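Local coordinates for Alpha/beta hydrolase (PDB 3BWX), which probably works as a hydrolase of the alpha/beta hydrolase fold, with calcium ions bound in the crystal, though its substrate is not established, at residues Arg29-Leu35 against Asp55-Pro61; Gly65-Tyr71 against Asp197-Ile202; Asp129-Ser135 against Asp239-Thr245; Trp155-Ala159 against Trp178-Lys183. The protein carries 1 engineered substitution. All coordinates share one frame; numbering follows the deposited sequence.

Overall arrangement
Interaction 1 is the first along the chain and lies in the central mixed sheet, pairing neighbouring strands 32-35 and 58-61. The chain then runs into interaction 2, centred about 22 Å away, which ties the loop after strand 58-61 to the loop after strand 194-196. Interaction 3 joins the loops following strands 122-128 and 230-235, about 25 Å from interaction 1 between centres; its segments alternate with those of interaction 2. Interaction 4, between the two segments of both, packs helices 155-166 and 175-185 of an insertion consistent with a cap, about 19 Å from interaction 2 between centres. R43 bonds both D197 of interaction 2 and K183 of interaction 4, linking cap and core.

Interaction 1: residues Arg29-Leu35 against Asp55-Pro61; sequences RPPVLCL and DWRVLCP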
# COMPACT_ATOMS: atom_id res chain seq x y z
N ARG A 29 -4.28 22.09 -4.55
CA ARG A 29 -4.57 20.80 -5.19
C ARG A 29 -4.98 19.88 -4.04
O ARG A 29 -4.48 20.03 -2.94
CB ARG A 29 -3.32 20.22 -5.86
CG ARG A 29 -2.90 20.89 -7.13
CD ARG A 29 -1.58 20.33 -7.60
NE ARG A 29 -1.33 20.75 -8.97
CZ ARG A 29 -0.27 20.37 -9.70
NH1 ARG A 29 0.65 19.55 -9.21
NH2 ARG A 29 -0.13 20.82 -10.94
N PRO A 30 -5.79 18.86 -4.33
CA PRO A 30 -6.08 17.93 -3.25
C PRO A 30 -4.81 17.21 -2.80
O PRO A 30 -3.87 17.09 -3.59
CB PRO A 30 -7.02 16.90 -3.87
CG PRO A 30 -6.81 17.01 -5.35
CD PRO A 30 -6.35 18.44 -5.62
N PRO A 31 -4.82 16.68 -1.57
CA PRO A 31 -3.65 15.91 -1.16
C PRO A 31 -3.62 14.51 -1.72
O PRO A 31 -4.66 13.98 -2.16
CB PRO A 31 -3.81 15.89 0.36
CG PRO A 31 -5.27 15.86 0.56
CD PRO A 31 -5.87 16.70 -0.53
N VAL A 32 -2.44 13.90 -1.72
CA VAL A 32 -2.25 12.54 -2.19
C VAL A 32 -2.11 11.60 -0.98
O VAL A 32 -1.20 11.77 -0.18
CB VAL A 32 -1.01 12.41 -3.08
CG1 VAL A 32 -0.85 10.97 -3.55
CG2 VAL A 32 -1.13 13.35 -4.31
N LEU A 33 -3.02 10.64 -0.84
CA LEU A 33 -2.99 9.69 0.27
C LEU A 33 -2.45 8.34 -0.21
O LEU A 33 -2.99 7.77 -1.17
CB LEU A 33 -4.41 9.48 0.81
CG LEU A 33 -4.75 8.50 1.93
CD1 LEU A 33 -4.23 9.03 3.24
CD2 LEU A 33 -6.27 8.29 2.05
N CYS A 34 -1.34 7.88 0.36
CA CYS A 34 -0.65 6.68 -0.08
C CYS A 34 -0.91 5.58 0.92
O CYS A 34 -0.52 5.72 2.08
CB CYS A 34 0.83 6.94 -0.18
SG CYS A 34 1.30 8.17 -1.44
N LEU A 35 -1.55 4.51 0.48
CA LEU A 35 -1.99 3.45 1.33
C LEU A 35 -1.17 2.19 1.08
O LEU A 35 -1.18 1.66 -0.03
CB LEU A 35 -3.48 3.22 1.14
CG LEU A 35 -4.36 4.44 1.41
CD1 LEU A 35 -5.82 4.01 1.15
CD2 LEU A 35 -4.10 5.03 2.80
N ASP A 55 4.96 19.86 -5.29
CA ASP A 55 3.90 19.86 -6.31
C ASP A 55 2.58 19.36 -5.75
O ASP A 55 1.52 19.77 -6.18
CB ASP A 55 4.28 19.00 -7.49
CG ASP A 55 5.42 19.59 -8.30
OD1 ASP A 55 5.69 20.80 -8.24
OD2 ASP A 55 6.05 18.81 -9.03
N TRP A 56 2.66 18.48 -4.79
CA TRP A 56 1.54 17.90 -4.06
C TRP A 56 1.83 17.76 -2.56
O TRP A 56 2.97 17.49 -2.13
CB TRP A 56 1.26 16.46 -4.58
CG TRP A 56 0.90 16.43 -6.03
CD1 TRP A 56 1.77 16.38 -7.05
CD2 TRP A 56 -0.41 16.57 -6.63
NE1 TRP A 56 1.12 16.43 -8.25
CE2 TRP A 56 -0.22 16.56 -8.02
CE3 TRP A 56 -1.73 16.64 -6.12
CZ2 TRP A 56 -1.30 16.64 -8.91
CZ3 TRP A 56 -2.80 16.73 -7.03
CH2 TRP A 56 -2.56 16.72 -8.38
N ARG A 57 0.79 17.96 -1.77
CA ARG A 57 0.83 17.51 -0.38
C ARG A 57 0.71 15.99 -0.39
O ARG A 57 -0.13 15.45 -1.12
CB ARG A 57 -0.31 18.07 0.44
CG ARG A 57 -0.28 19.58 0.52
CD ARG A 57 -1.52 20.10 1.24
NE ARG A 57 -2.68 20.07 0.36
CZ ARG A 57 -3.95 20.09 0.77
NH1 ARG A 57 -4.26 20.08 2.06
NH2 ARG A 57 -4.91 20.11 -0.13
N VAL A 58 1.44 15.30 0.47
CA VAL A 58 1.40 13.85 0.43
C VAL A 58 1.29 13.34 1.86
O VAL A 58 2.05 13.79 2.73
CB VAL A 58 2.66 13.22 -0.22
CG1 VAL A 58 2.49 11.69 -0.38
CG2 VAL A 58 3.05 13.81 -1.58
N LEU A 59 0.31 12.47 2.09
CA LEU A 59 0.09 11.82 3.39
C LEU A 59 0.36 10.32 3.23
O LEU A 59 -0.25 9.66 2.35
CB LEU A 59 -1.36 11.97 3.85
CG LEU A 59 -1.84 13.27 4.46
CD1 LEU A 59 -2.13 14.18 3.34
CD2 LEU A 59 -3.08 13.08 5.40
N CYS A 60 1.20 9.77 4.12
CA CYS A 60 1.60 8.35 4.08
C CYS A 60 1.30 7.73 5.42
O CYS A 60 2.18 7.63 6.28
CB CYS A 60 3.06 8.20 3.74
SG CYS A 60 3.51 8.86 2.13
N PRO A 61 0.06 7.29 5.58
CA PRO A 61 -0.32 6.66 6.84
C PRO A 61 0.12 5.22 6.97
O PRO A 61 0.27 4.54 6.00
CB PRO A 61 -1.84 6.73 6.83
CG PRO A 61 -2.15 6.61 5.35
CD PRO A 61 -1.09 7.44 4.69
O HOH W 1 -1.72 18.82 -2.76
O HOH W 2 1.80 5.15 3.68
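The parallel strands 32-35 and 58-61, which begin and end a beta-alpha-beta unit carrying helix 46-52, pair through V32 and C34 on one side and R57 and L59 on the other. V32 N donates to R57 O at 2.8 Å, V32 O accepts from L59 N, and C34 N reaches L59 O at 2.9 Å. V32 and V58, beta-branched residues well suited to a strand, share one face of the sheet; L33 and L59 share the other, where L90 of helix 80-94 packs on L33. In the alpha/beta hydrolase sheet strand 99-104 flanks strand 32-35 on its far side, hence the buried aliphatic residues. P61 ends the pairing, for it has no N-H: its CD lies 3.2 Å from C34 O, and a water donates to both C34 O and P61 O.

At the other end, R29 crosses the indole of W56 at about a right angle. R29 CD sits 3.7 Å from the centroid of the W56 six-membered ring, over its face, while the guanidinium makes an off-centre cation-pi contact, its plane tilted 34° from the ring. P30 O lies at the indole edge, 3.3 Å from W56 CE3, and V32 CG2 packs obliquely against the same carbon. With an alanine in place of W56, the R29 side chain would probably lose the surface that steadies it, and a gap would open beside V32. A bend at chi3 (-77°) lays one face of the R57 guanidinium against the P31 ring, and R57 NH2 meets R29 O in the guanidinium plane, 2.8 Å away and nearly straight at 173°.

Interaction 2: residues Gly65-Tyr71 against Asp197-Ile202; sequences GRGDSDY and DYDMKI. With EDO (1,2-ethanediol), chain R.
The hydroxyl of Y71, set beside the backbone of Y198 and D199, is gripped by two waters near its ring plane. Y71 OH donates to one at 2.6 Å, and that water donates in turn to G67 O and D197 OD1; the second water donates to Y71 OH and to Y198 O. D199 lies over the face of the same ring, its CB 3.6 Å from the Y71 centroid and its carboxylate stacked only 9° from the ring plane. With D199 CG anti to the backbone N (chi1 -171°), OD1 accepts from K201 N in an Asx turn, while OD2 is bonded to Y78 OH. Two backbone bonds flank R66 and Y198: D199 N to G65 O at 2.8 Å and G67 N to D197 O at 3.1 Å. I202 CD1 covers one face of the R66 guanidinium, 3.3 Å from R66 CZ, leaving the edge nitrogens to bond R64, Y83 and L38. G65 has a positive phi, which glycine tolerates easily, and a beta carbon there would probably lie tight against I202 CD1. The loop after strand 58-61 is thus tied to the probable cap, where water and the D197-R43 salt bridge probably offset the cost of burying the D197 carboxylate.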
# COMPACT_ATOMS: atom_id res chain seq x y z
N GLY A 65 -0.59 -1.55 13.96
CA GLY A 65 0.28 -2.72 13.94
C GLY A 65 1.41 -2.66 12.94
O GLY A 65 2.15 -3.64 12.80
N ARG A 66 1.53 -1.56 12.20
CA ARG A 66 2.60 -1.43 11.21
C ARG A 66 3.42 -0.19 11.49
O ARG A 66 2.89 0.86 11.85
CB ARG A 66 2.07 -1.31 9.77
CG ARG A 66 1.46 -2.58 9.21
CD ARG A 66 0.06 -2.87 9.69
NE ARG A 66 -0.55 -3.93 8.90
CZ ARG A 66 -1.64 -4.59 9.27
NH1 ARG A 66 -2.27 -4.30 10.38
NH2 ARG A 66 -2.07 -5.54 8.49
N GLY A 67 4.73 -0.32 11.30
CA GLY A 67 5.61 0.85 11.43
C GLY A 67 5.53 1.45 12.79
O GLY A 67 5.61 0.73 13.80
N ASP A 68 5.37 2.77 12.85
CA ASP A 68 5.33 3.49 14.13
C ASP A 68 3.92 3.64 14.67
O ASP A 68 3.72 4.24 15.70
CB ASP A 68 5.92 4.89 13.98
CG ASP A 68 7.44 4.90 13.88
OD1 ASP A 68 8.03 3.79 13.83
OD2 ASP A 68 8.03 6.02 13.83
N SER A 69 2.92 3.10 13.96
CA SER A 69 1.58 3.10 14.53
C SER A 69 1.47 2.14 15.71
O SER A 69 2.13 1.12 15.77
CB SER A 69 0.55 2.75 13.45
OG SER A 69 0.27 3.85 12.58
N ASP A 70 0.62 2.50 16.66
CA ASP A 70 0.45 1.69 17.81
C ASP A 70 -0.01 0.31 17.42
O ASP A 70 -0.73 0.15 16.41
CB ASP A 70 -0.60 2.25 18.79
CG ASP A 70 -0.08 3.36 19.71
OD1 ASP A 70 1.13 3.70 19.69
OD2 ASP A 70 -0.92 3.91 20.44
N TYR A 71 0.41 -0.66 18.22
CA TYR A 71 -0.08 -2.04 18.15
C TYR A 71 -1.39 -2.18 18.93
O TYR A 71 -1.59 -1.47 19.92
CB TYR A 71 0.97 -3.02 18.71
CG TYR A 71 2.24 -3.22 17.85
CD1 TYR A 71 2.53 -2.39 16.76
CD2 TYR A 71 3.13 -4.26 18.14
CE1 TYR A 71 3.68 -2.60 15.99
CE2 TYR A 71 4.27 -4.46 17.39
CZ TYR A 71 4.54 -3.63 16.32
OH TYR A 71 5.65 -3.83 15.59
N ASP A 197 8.73 -5.15 10.08
CA ASP A 197 8.29 -3.98 10.88
C ASP A 197 6.78 -3.94 11.07
O ASP A 197 6.10 -3.02 10.67
CB ASP A 197 8.80 -2.70 10.19
CG ASP A 197 8.80 -1.49 11.10
OD1 ASP A 197 8.42 -1.54 12.29
OD2 ASP A 197 9.20 -0.41 10.60
N TYR A 198 6.27 -4.99 11.73
CA TYR A 198 4.85 -5.03 12.03
C TYR A 198 4.63 -5.95 13.21
O TYR A 198 5.50 -6.78 13.52
CB TYR A 198 3.97 -5.45 10.80
CG TYR A 198 4.23 -6.81 10.24
CD1 TYR A 198 3.58 -7.92 10.77
CD2 TYR A 198 5.07 -7.01 9.17
CE1 TYR A 198 3.83 -9.20 10.24
CE2 TYR A 198 5.31 -8.26 8.67
CZ TYR A 198 4.68 -9.36 9.20
OH TYR A 198 4.89 -10.64 8.71
N ASP A 199 3.48 -5.81 13.86
CA ASP A 199 3.07 -6.74 14.94
C ASP A 199 2.84 -8.19 14.41
O ASP A 199 1.95 -8.41 13.58
CB ASP A 199 1.75 -6.22 15.53
CG ASP A 199 1.31 -6.94 16.80
OD1 ASP A 199 1.93 -7.95 17.17
OD2 ASP A 199 0.37 -6.42 17.42
N MSE A 200 3.63 -9.16 14.86
CA MSE A 200 3.45 -10.53 14.47
C MSE A 200 2.02 -11.03 14.66
O MSE A 200 1.54 -11.84 13.85
CB MSE A 200 4.43 -11.45 15.21
CG MSE A 200 5.88 -11.31 14.77
SE MSE A 200 6.27 -11.54 12.85
CE MSE A 200 6.71 -9.68 12.39
N LYS A 201 1.31 -10.49 15.66
CA LYS A 201 -0.05 -10.90 15.94
C LYS A 201 -1.04 -10.62 14.81
O LYS A 201 -2.16 -11.15 14.87
CB LYS A 201 -0.56 -10.32 17.24
CG LYS A 201 0.22 -10.88 18.41
CD LYS A 201 -0.34 -10.49 19.76
CE LYS A 201 0.41 -11.22 20.85
NZ LYS A 201 0.14 -10.66 22.19
N ILE A 202 -0.65 -9.80 13.82
CA ILE A 202 -1.40 -9.65 12.60
C ILE A 202 -1.65 -10.99 11.92
O ILE A 202 -2.64 -11.13 11.24
CB ILE A 202 -0.71 -8.61 11.64
CG1 ILE A 202 -0.83 -7.19 12.20
CG2 ILE A 202 -1.23 -8.71 10.22
CD1 ILE A 202 0.18 -6.16 11.60
C1 EDO R . 7.99 5.37 9.96
O1 EDO R . 9.11 5.01 10.78
C2 EDO R . 7.82 4.27 8.96
O2 EDO R . 7.49 3.13 9.73
O HOH W 3 6.11 -2.02 13.74
O HOH W 4 8.99 0.12 14.21
O HOH W 5 9.35 1.81 11.93
O HOH W 6 7.24 -6.10 15.93

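Interaction 3: residues Asp129-Ser135 against Asp239-Thr245; sequences DVGPEVS and DILSAQT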
# COMPACT_ATOMS: atom_id res chain seq x y z
N ASP A 129 -1.34 -2.99 -8.50
CA ASP A 129 -1.28 -4.46 -8.55
C ASP A 129 -2.32 -5.14 -7.67
O ASP A 129 -2.06 -6.09 -6.92
CB ASP A 129 0.14 -5.03 -8.30
CG ASP A 129 0.35 -6.38 -8.99
OD1 ASP A 129 0.31 -6.38 -10.21
OD2 ASP A 129 0.49 -7.42 -8.32
N VAL A 130 -3.52 -4.60 -7.73
CA VAL A 130 -4.63 -5.21 -7.06
C VAL A 130 -5.89 -4.87 -7.85
O VAL A 130 -5.98 -3.82 -8.48
CB VAL A 130 -4.72 -4.78 -5.61
CG1 VAL A 130 -4.96 -3.28 -5.49
CG2 VAL A 130 -5.73 -5.65 -4.88
N GLY A 131 -6.84 -5.80 -7.82
CA GLY A 131 -8.11 -5.64 -8.50
C GLY A 131 -9.23 -6.41 -7.81
O GLY A 131 -9.01 -7.03 -6.79
N PRO A 132 -10.45 -6.33 -8.36
CA PRO A 132 -11.61 -6.97 -7.74
C PRO A 132 -11.63 -8.49 -7.87
O PRO A 132 -12.57 -9.11 -7.39
CB PRO A 132 -12.78 -6.36 -8.49
CG PRO A 132 -12.21 -6.03 -9.88
CD PRO A 132 -10.81 -5.60 -9.59
N GLU A 133 -10.65 -9.06 -8.56
CA GLU A 133 -10.42 -10.51 -8.58
C GLU A 133 -8.98 -10.69 -8.16
O GLU A 133 -8.08 -10.12 -8.78
CB GLU A 133 -10.62 -11.11 -9.98
CG GLU A 133 -12.07 -11.05 -10.45
CD GLU A 133 -12.29 -11.37 -11.94
OE1 GLU A 133 -11.39 -11.16 -12.81
OE2 GLU A 133 -13.43 -11.80 -12.25
N VAL A 134 -8.78 -11.47 -7.11
CA VAL A 134 -7.46 -11.71 -6.54
C VAL A 134 -7.07 -13.17 -6.78
O VAL A 134 -7.84 -14.08 -6.47
CB VAL A 134 -7.49 -11.37 -5.05
CG1 VAL A 134 -6.13 -11.57 -4.43
CG2 VAL A 134 -7.98 -9.93 -4.88
N SER A 135 -5.88 -13.39 -7.34
CA SER A 135 -5.43 -14.72 -7.76
C SER A 135 -5.12 -15.51 -6.50
O SER A 135 -4.50 -14.97 -5.59
CB SER A 135 -4.18 -14.65 -8.68
OG SER A 135 -4.40 -13.88 -9.85
N ASP A 239 1.33 -12.57 -9.34
CA ASP A 239 0.52 -13.70 -8.85
C ASP A 239 -0.74 -13.26 -8.08
O ASP A 239 -1.39 -14.10 -7.43
CB ASP A 239 1.37 -14.70 -8.04
CG ASP A 239 1.86 -14.17 -6.70
OD1 ASP A 239 1.58 -12.99 -6.29
OD2 ASP A 239 2.49 -14.99 -5.99
N ILE A 240 -1.09 -11.98 -8.14
CA ILE A 240 -2.21 -11.40 -7.37
C ILE A 240 -3.22 -10.84 -8.35
O ILE A 240 -4.40 -11.06 -8.22
CB ILE A 240 -1.72 -10.35 -6.35
CG1 ILE A 240 -1.10 -11.04 -5.13
CG2 ILE A 240 -2.89 -9.38 -5.91
CD1 ILE A 240 -2.11 -11.46 -4.03
N LEU A 241 -2.73 -10.16 -9.36
CA LEU A 241 -3.58 -9.54 -10.39
C LEU A 241 -3.22 -10.17 -11.73
O LEU A 241 -2.08 -10.00 -12.20
CB LEU A 241 -3.37 -8.03 -10.41
CG LEU A 241 -4.17 -7.29 -11.48
CD1 LEU A 241 -5.68 -7.47 -11.26
CD2 LEU A 241 -3.86 -5.80 -11.52
N SER A 242 -4.17 -10.91 -12.31
CA SER A 242 -3.98 -11.53 -13.60
C SER A 242 -4.06 -10.52 -14.75
O SER A 242 -4.71 -9.45 -14.62
CB SER A 242 -5.00 -12.66 -13.79
OG SER A 242 -6.28 -12.17 -14.16
N ALA A 243 -3.39 -10.83 -15.86
CA ALA A 243 -3.50 -10.00 -17.06
C ALA A 243 -4.95 -9.87 -17.53
O ALA A 243 -5.39 -8.80 -17.96
CB ALA A 243 -2.60 -10.52 -18.19
N GLN A 244 -5.69 -10.98 -17.42
CA GLN A 244 -7.08 -11.00 -17.81
C GLN A 244 -7.95 -10.03 -17.00
O GLN A 244 -8.73 -9.27 -17.55
CB GLN A 244 -7.63 -12.44 -17.72
CG GLN A 244 -8.75 -12.65 -18.70
CD GLN A 244 -9.47 -14.01 -18.59
OE1 GLN A 244 -8.85 -15.05 -18.39
NE2 GLN A 244 -10.78 -13.98 -18.75
N THR A 245 -7.80 -10.06 -15.68
CA THR A 245 -8.56 -9.17 -14.79
C THR A 245 -8.21 -7.70 -15.05
O THR A 245 -9.09 -6.81 -15.11
CB THR A 245 -8.29 -9.54 -13.32
OG1 THR A 245 -8.74 -10.89 -13.05
CG2 THR A 245 -8.98 -8.56 -12.39
O HOH W 7 -6.06 -8.63 -7.51
O HOH W 8 -6.76 -11.47 -10.92
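S135 and I240 form the close part of this contact, where the loop after strand 122-128 meets the loop leading to helix 243-250. S135 N donates to I240 O at 2.9 Å, and S135 CB comes within 3.1 Å of D239 O. V134 CG1 lies alongside I240 CD1, 4.0 Å away and pointing the same way. L241 CD1 reaches G131, where a beta carbon would clash with it, so glycine suits the place. D129 packs its carboxylate near I240 and L241; its OD2 is bonded to H265 ND1 and S238 OG and its OD1 to G235 N, consistent with the acid of a catalytic triad in this fold, though that role is not established.

The E133 side is looser and wetter. One water accepts from S242 N and donates to E133 O and to T245 OG1, bridging the two segments; another accepts from G131 N. T245 OG1 lies beside its own backbone N (chi1 -62°) and donates to the anti lone pair of E133 OE1 at 2.7 Å. A valine in place of T245 would probably leave E133 OE1 without this donor and the bridging water one acceptor short. E133 OE2 accepts from W219 NE1. With a separate donor on each oxygen, the carboxylate is held against turning, and its negative charge is probably eased at a partly exposed site.

Interaction 4: residues Trp155-Ala159 against Trp178-Lys183; sequences WMHAA and WLRYAK. With EDO (1,2-ethanediol), chain H.
W155 of helix 155-166 and K183 of helix 175-185 meet where the two helices cross, their short segments at 97° with axes 9.2 Å apart. Both helices belong to the insertion between sheet strands 122-128 and 230-235, the usual place for a cap in an alpha/beta hydrolase. The K183 chain crosses the indole at about a right angle. Its CG lies over the W155 six-membered ring, 3.8 Å from the centroid and only 9° off the normal, a CH-pi contact. A bend at chi3 (83°) keeps the chain over the ring, putting K183 CE 3.9 Å from W155 CZ2; lysine suits this exposed position because its methylenes can cover an aromatic face while the ammonium extends beyond them. A182 instead meets the ring border: its O lies near the indole plane, 3.7 Å from W155 CZ3, and its methyl touches the same carbon. I194 and M186 of the small antiparallel sheet also pack on W155.

Farther along, the small A159 lets the backbones approach, its CA 5.6 Å from the CA of L179, and the A159 methyl also comes near W178 CB. The W178 indole turns away from this contact to stack edge-to-face with W173. No hydrogen bond joins the two segments; apolar packing and the CH-pi contact hold them together. M156, a selenomethionine, starts away from the other helix but is bent at chi2 and chi3, which brings its CE within 4.0 Å of L179 CD1. The other methyl of this leucine, L179 CD2, wedges between the helices, 3.7 Å from A159 CB and equally close to W155 O.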
# COMPACT_ATOMS: atom_id res chain seq x y z
N TRP A 155 21.97 -6.72 7.81
CA TRP A 155 21.16 -6.31 6.67
C TRP A 155 21.43 -7.16 5.43
O TRP A 155 20.52 -7.42 4.62
CB TRP A 155 21.36 -4.83 6.38
CG TRP A 155 20.57 -3.97 7.32
CD1 TRP A 155 21.07 -3.20 8.33
CD2 TRP A 155 19.14 -3.82 7.38
NE1 TRP A 155 20.05 -2.59 9.01
CE2 TRP A 155 18.86 -2.94 8.44
CE3 TRP A 155 18.08 -4.37 6.66
CZ2 TRP A 155 17.56 -2.59 8.79
CZ3 TRP A 155 16.79 -4.02 7.00
CH2 TRP A 155 16.54 -3.13 8.07
N MSE A 156 22.67 -7.60 5.27
CA MSE A 156 22.99 -8.40 4.11
C MSE A 156 22.27 -9.74 4.20
O MSE A 156 21.74 -10.21 3.21
CB MSE A 156 24.47 -8.65 4.03
CG MSE A 156 24.86 -9.37 2.78
SE MSE A 156 24.52 -8.30 1.12
CE MSE A 156 24.85 -6.70 1.83
N HIS A 157 22.31 -10.37 5.37
CA HIS A 157 21.60 -11.63 5.57
C HIS A 157 20.10 -11.43 5.33
O HIS A 157 19.47 -12.27 4.70
CB HIS A 157 21.90 -12.22 6.96
CG HIS A 157 23.27 -12.81 7.07
ND1 HIS A 157 23.82 -13.22 8.26
CD2 HIS A 157 24.18 -13.08 6.12
CE1 HIS A 157 25.03 -13.71 8.04
NE2 HIS A 157 25.27 -13.64 6.74
N ALA A 158 19.52 -10.37 5.84
CA ALA A 158 18.12 -10.06 5.58
C ALA A 158 17.81 -9.91 4.09
O ALA A 158 16.85 -10.45 3.58
CB ALA A 158 17.65 -8.83 6.35
N ALA A 159 18.63 -9.13 3.39
CA ALA A 159 18.46 -8.90 1.99
C ALA A 159 18.51 -10.21 1.21
O ALA A 159 17.69 -10.42 0.30
CB ALA A 159 19.60 -7.97 1.50
N TRP A 178 17.81 -4.70 -3.46
CA TRP A 178 17.35 -5.52 -2.34
C TRP A 178 17.53 -4.89 -0.95
O TRP A 178 16.70 -5.07 -0.07
CB TRP A 178 18.03 -6.90 -2.36
CG TRP A 178 17.53 -7.78 -3.50
CD1 TRP A 178 18.21 -8.15 -4.61
CD2 TRP A 178 16.22 -8.34 -3.61
NE1 TRP A 178 17.40 -8.91 -5.42
CE2 TRP A 178 16.17 -9.02 -4.85
CE3 TRP A 178 15.08 -8.29 -2.81
CZ2 TRP A 178 15.02 -9.70 -5.29
CZ3 TRP A 178 13.93 -8.93 -3.27
CH2 TRP A 178 13.92 -9.64 -4.49
N LEU A 179 18.63 -4.18 -0.75
CA LEU A 179 18.90 -3.52 0.53
C LEU A 179 17.92 -2.37 0.77
O LEU A 179 17.39 -2.20 1.87
CB LEU A 179 20.35 -3.05 0.62
CG LEU A 179 21.37 -4.14 0.88
CD1 LEU A 179 22.78 -3.53 0.61
CD2 LEU A 179 21.29 -4.73 2.25
N ARG A 180 17.68 -1.60 -0.28
CA ARG A 180 16.73 -0.48 -0.20
C ARG A 180 15.33 -1.02 0.17
O ARG A 180 14.63 -0.50 1.03
CB ARG A 180 16.67 0.26 -1.56
CG ARG A 180 15.79 1.51 -1.49
CD ARG A 180 15.48 2.10 -2.86
NE ARG A 180 16.69 2.49 -3.49
CZ ARG A 180 17.15 2.10 -4.69
NH1 ARG A 180 16.48 1.35 -5.58
NH2 ARG A 180 18.31 2.59 -5.04
N TYR A 181 14.95 -2.11 -0.48
CA TYR A 181 13.69 -2.76 -0.19
C TYR A 181 13.64 -3.29 1.24
O TYR A 181 12.60 -3.18 1.91
CB TYR A 181 13.59 -3.92 -1.17
CG TYR A 181 12.35 -4.79 -1.15
CD1 TYR A 181 11.16 -4.33 -1.67
CD2 TYR A 181 12.41 -6.09 -0.69
CE1 TYR A 181 10.04 -5.14 -1.70
CE2 TYR A 181 11.30 -6.91 -0.72
CZ TYR A 181 10.12 -6.42 -1.24
OH TYR A 181 8.98 -7.22 -1.28
N ALA A 182 14.72 -3.96 1.70
CA ALA A 182 14.80 -4.57 3.03
C ALA A 182 14.51 -3.48 4.06
O ALA A 182 13.73 -3.73 5.01
CB ALA A 182 16.17 -5.26 3.28
N LYS A 183 15.16 -2.31 3.92
CA LYS A 183 15.02 -1.28 4.94
C LYS A 183 13.63 -0.71 4.95
O LYS A 183 13.19 -0.15 5.96
CB LYS A 183 16.11 -0.20 4.79
CG LYS A 183 17.49 -0.77 5.09
CD LYS A 183 18.51 0.30 5.40
CE LYS A 183 18.41 0.72 6.85
NZ LYS A 183 19.35 1.84 7.19
C1 EDO H . 12.92 -0.20 -4.68
O1 EDO H . 13.24 1.18 -4.96
C2 EDO H . 14.14 -1.11 -4.84
O2 EDO H . 14.51 -1.09 -6.23